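BtGH115A (Bacteroides thetaiotaomicron, PDB 5BY3) is a 4-O-methyl-alpha-glucuronidase of glycoside hydrolase family GH115 with specificity for decorated arabinogalactans. Local coordinates at residues A[389-394]-A[429-434]. Sequence-based numbering, arbitrary orientation.
Sequences GVYYHV and MWILNV
Asn-433 N gives a nearly straight hydrogen bond (174°) to Tyr-392 O at 2.7 Å, and Tyr-392 N donates to Ile-431 O at 2.8 Å. With Ile-431 N on Val-390 O, these bonds zip two parallel strands together, their axes 4.6 Å apart; Val-394 N on Asn-433 O continues the pairing one residue past strand 389-393. On one face, Asn-433 runs alongside Tyr-391: its CG is anti to the backbone N (chi1 -170°), which carries the amide to the phenol, where ND2 makes a bent bond to Tyr-391 OH at 3.0 Å, the hydroxyl lying 29° out of the amide plane. OD1 accepts from Gly-435 N, and the Asn-433 side chain lies about 8 Å from the nickel. A phenylalanine at Tyr-391 would probably leave ND2 without this acceptor. On the other face, Val-390 CG1 lies over the five-membered ring of Trp-430, 4.0 Å from its centroid; just past the strand end, Val-394 CG1 meets Leu-432 CD1 at 3.7 Å. The pair closes a beta-alpha-beta unit of the TIM-barrel-clan domain: helix 411-423 packs on Val-390 through Met-418, helix 441-452 on Leu-432, and in the eight-stranded parallel sheet strand 362-366 lies beside 389-393, strand 162-166 beside 429-433.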
loop_
_atom_site.group_PDB
_atom_site.type_symbol
_atom_site.label_atom_id
_atom_site.label_comp_id
_atom_site.label_asym_id
_atom_site.label_seq_id
_atom_site.Cartn_x
_atom_site.Cartn_y
_atom_site.Cartn_z
ATOM N N GLY A 389 7.280 -6.059 12.221
ATOM C CA GLY A 389 6.834 -5.158 11.175
ATOM C C GLY A 389 6.441 -5.838 9.863
ATOM O O GLY A 389 6.558 -7.068 9.715
ATOM N N VAL A 390 5.960 -5.030 8.914
ATOM C CA VAL A 390 5.652 -5.485 7.552
ATOM C C VAL A 390 5.938 -4.398 6.512
ATOM O O VAL A 390 5.649 -3.206 6.743
ATOM C CB VAL A 390 4.215 -6.094 7.407
ATOM C CG1 VAL A 390 3.106 -5.052 7.548
ATOM C CG2 VAL A 390 4.076 -6.888 6.112
ATOM N N TYR A 391 6.552 -4.847 5.414
ATOM C CA TYR A 391 6.834 -4.084 4.237
ATOM C C TYR A 391 5.896 -4.654 3.178
ATOM O O TYR A 391 6.035 -5.822 2.790
ATOM C CB TYR A 391 8.298 -4.260 3.831
ATOM C CG TYR A 391 8.678 -3.720 2.456
ATOM C CD1 TYR A 391 8.203 -2.457 1.981
ATOM C CD2 TYR A 391 9.545 -4.444 1.633
ATOM C CE1 TYR A 391 8.579 -1.970 0.712
ATOM C CE2 TYR A 391 9.921 -3.958 0.366
ATOM C CZ TYR A 391 9.432 -2.737 -0.096
ATOM O OH TYR A 391 9.813 -2.296 -1.354
ATOM N N TYR A 392 4.940 -3.811 2.742
ATOM C CA TYR A 392 3.838 -4.158 1.836
ATOM C C TYR A 392 3.936 -3.361 0.532
ATOM O O TYR A 392 4.418 -2.225 0.550
ATOM C CB TYR A 392 2.503 -3.859 2.515
ATOM C CG TYR A 392 1.276 -4.602 1.958
ATOM C CD1 TYR A 392 0.942 -5.872 2.408
ATOM C CD2 TYR A 392 0.436 -4.008 1.015
ATOM C CE1 TYR A 392 -0.180 -6.535 1.921
ATOM C CE2 TYR A 392 -0.686 -4.658 0.534
ATOM C CZ TYR A 392 -0.986 -5.924 0.996
ATOM O OH TYR A 392 -2.092 -6.585 0.537
ATOM N N HIS A 393 3.470 -3.952 -0.575
ATOM C CA HIS A 393 3.535 -3.326 -1.895
ATOM C C HIS A 393 2.169 -2.978 -2.455
ATOM O O HIS A 393 1.315 -3.854 -2.547
ATOM C CB HIS A 393 4.227 -4.246 -2.916
ATOM C CG HIS A 393 5.713 -4.305 -2.784
ATOM N ND1 HIS A 393 6.347 -5.077 -1.830
ATOM C CD2 HIS A 393 6.693 -3.711 -3.502
ATOM C CE1 HIS A 393 7.656 -4.949 -1.963
ATOM N NE2 HIS A 393 7.892 -4.127 -2.971
ATOM N N VAL A 394 1.969 -1.717 -2.836
ATOM C CA VAL A 394 0.856 -1.358 -3.766
ATOM C C VAL A 394 1.401 -0.928 -5.140
ATOM O O VAL A 394 0.664 -0.516 -6.020
ATOM C CB VAL A 394 -0.144 -0.299 -3.210
ATOM C CG1 VAL A 394 -0.911 -0.840 -1.997
ATOM C CG2 VAL A 394 0.552 1.014 -2.903
HETATM N N MSE A 429 5.559 -1.852 13.080
HETATM C CA MSE A 429 6.078 -1.100 11.969
HETATM C C MSE A 429 5.448 -1.565 10.682
HETATM O O MSE A 429 5.582 -2.736 10.286
HETATM C CB MSE A 429 7.592 -1.310 11.947
HETATM C CG MSE A 429 8.404 -0.174 11.346
HETATM SE SE MSE A 429 10.357 -0.506 11.426
HETATM C CE MSE A 429 10.528 -0.360 13.398
ATOM N N TRP A 430 4.755 -0.631 10.023
ATOM C CA TRP A 430 4.153 -0.858 8.704
ATOM C C TRP A 430 4.719 0.141 7.700
ATOM O O TRP A 430 4.790 1.359 7.954
ATOM C CB TRP A 430 2.660 -0.652 8.784
ATOM C CG TRP A 430 1.845 -1.703 9.466
ATOM C CD1 TRP A 430 2.278 -2.768 10.221
ATOM C CD2 TRP A 430 0.422 -1.758 9.480
ATOM N NE1 TRP A 430 1.205 -3.503 10.665
ATOM C CE2 TRP A 430 0.053 -2.910 10.225
ATOM C CE3 TRP A 430 -0.584 -0.962 8.900
ATOM C CZ2 TRP A 430 -1.279 -3.277 10.425
ATOM C CZ3 TRP A 430 -1.907 -1.325 9.093
ATOM C CH2 TRP A 430 -2.249 -2.472 9.856
ATOM N N ILE A 431 5.127 -0.389 6.566
ATOM C CA ILE A 431 5.786 0.385 5.547
ATOM C C ILE A 431 5.238 -0.030 4.208
ATOM O O ILE A 431 5.299 -1.242 3.801
ATOM C CB ILE A 431 7.325 0.197 5.529
ATOM C CG1 ILE A 431 7.990 0.654 6.834
ATOM C CG2 ILE A 431 7.914 0.902 4.296
ATOM C CD1 ILE A 431 7.990 2.153 7.145
ATOM N N LEU A 432 4.724 0.992 3.507
ATOM C CA LEU A 432 4.078 0.807 2.216
ATOM C C LEU A 432 4.955 1.248 1.041
ATOM O O LEU A 432 5.393 2.409 0.977
ATOM C CB LEU A 432 2.760 1.572 2.226
ATOM C CG LEU A 432 1.759 1.482 1.060
ATOM C CD1 LEU A 432 1.320 0.058 0.769
ATOM C CD2 LEU A 432 0.582 2.343 1.447
ATOM N N ASN A 433 5.198 0.341 0.099
ATOM C CA ASN A 433 5.785 0.745 -1.171
ATOM C C ASN A 433 4.733 1.412 -2.029
ATOM O O ASN A 433 3.717 0.768 -2.390
ATOM C CB ASN A 433 6.335 -0.452 -1.918
ATOM C CG ASN A 433 7.153 -0.045 -3.126
ATOM O OD1 ASN A 433 6.887 0.975 -3.751
ATOM N ND2 ASN A 433 8.159 -0.820 -3.439
ATOM N N VAL A 434 4.956 2.695 -2.349
ATOM C CA VAL A 434 3.880 3.521 -2.941
ATOM C C VAL A 434 4.176 4.049 -4.334
ATOM O O VAL A 434 3.404 4.892 -4.862
ATOM C CB VAL A 434 3.495 4.737 -2.072
ATOM C CG1 VAL A 434 2.959 4.291 -0.733
ATOM C CG2 VAL A 434 4.647 5.743 -1.963
#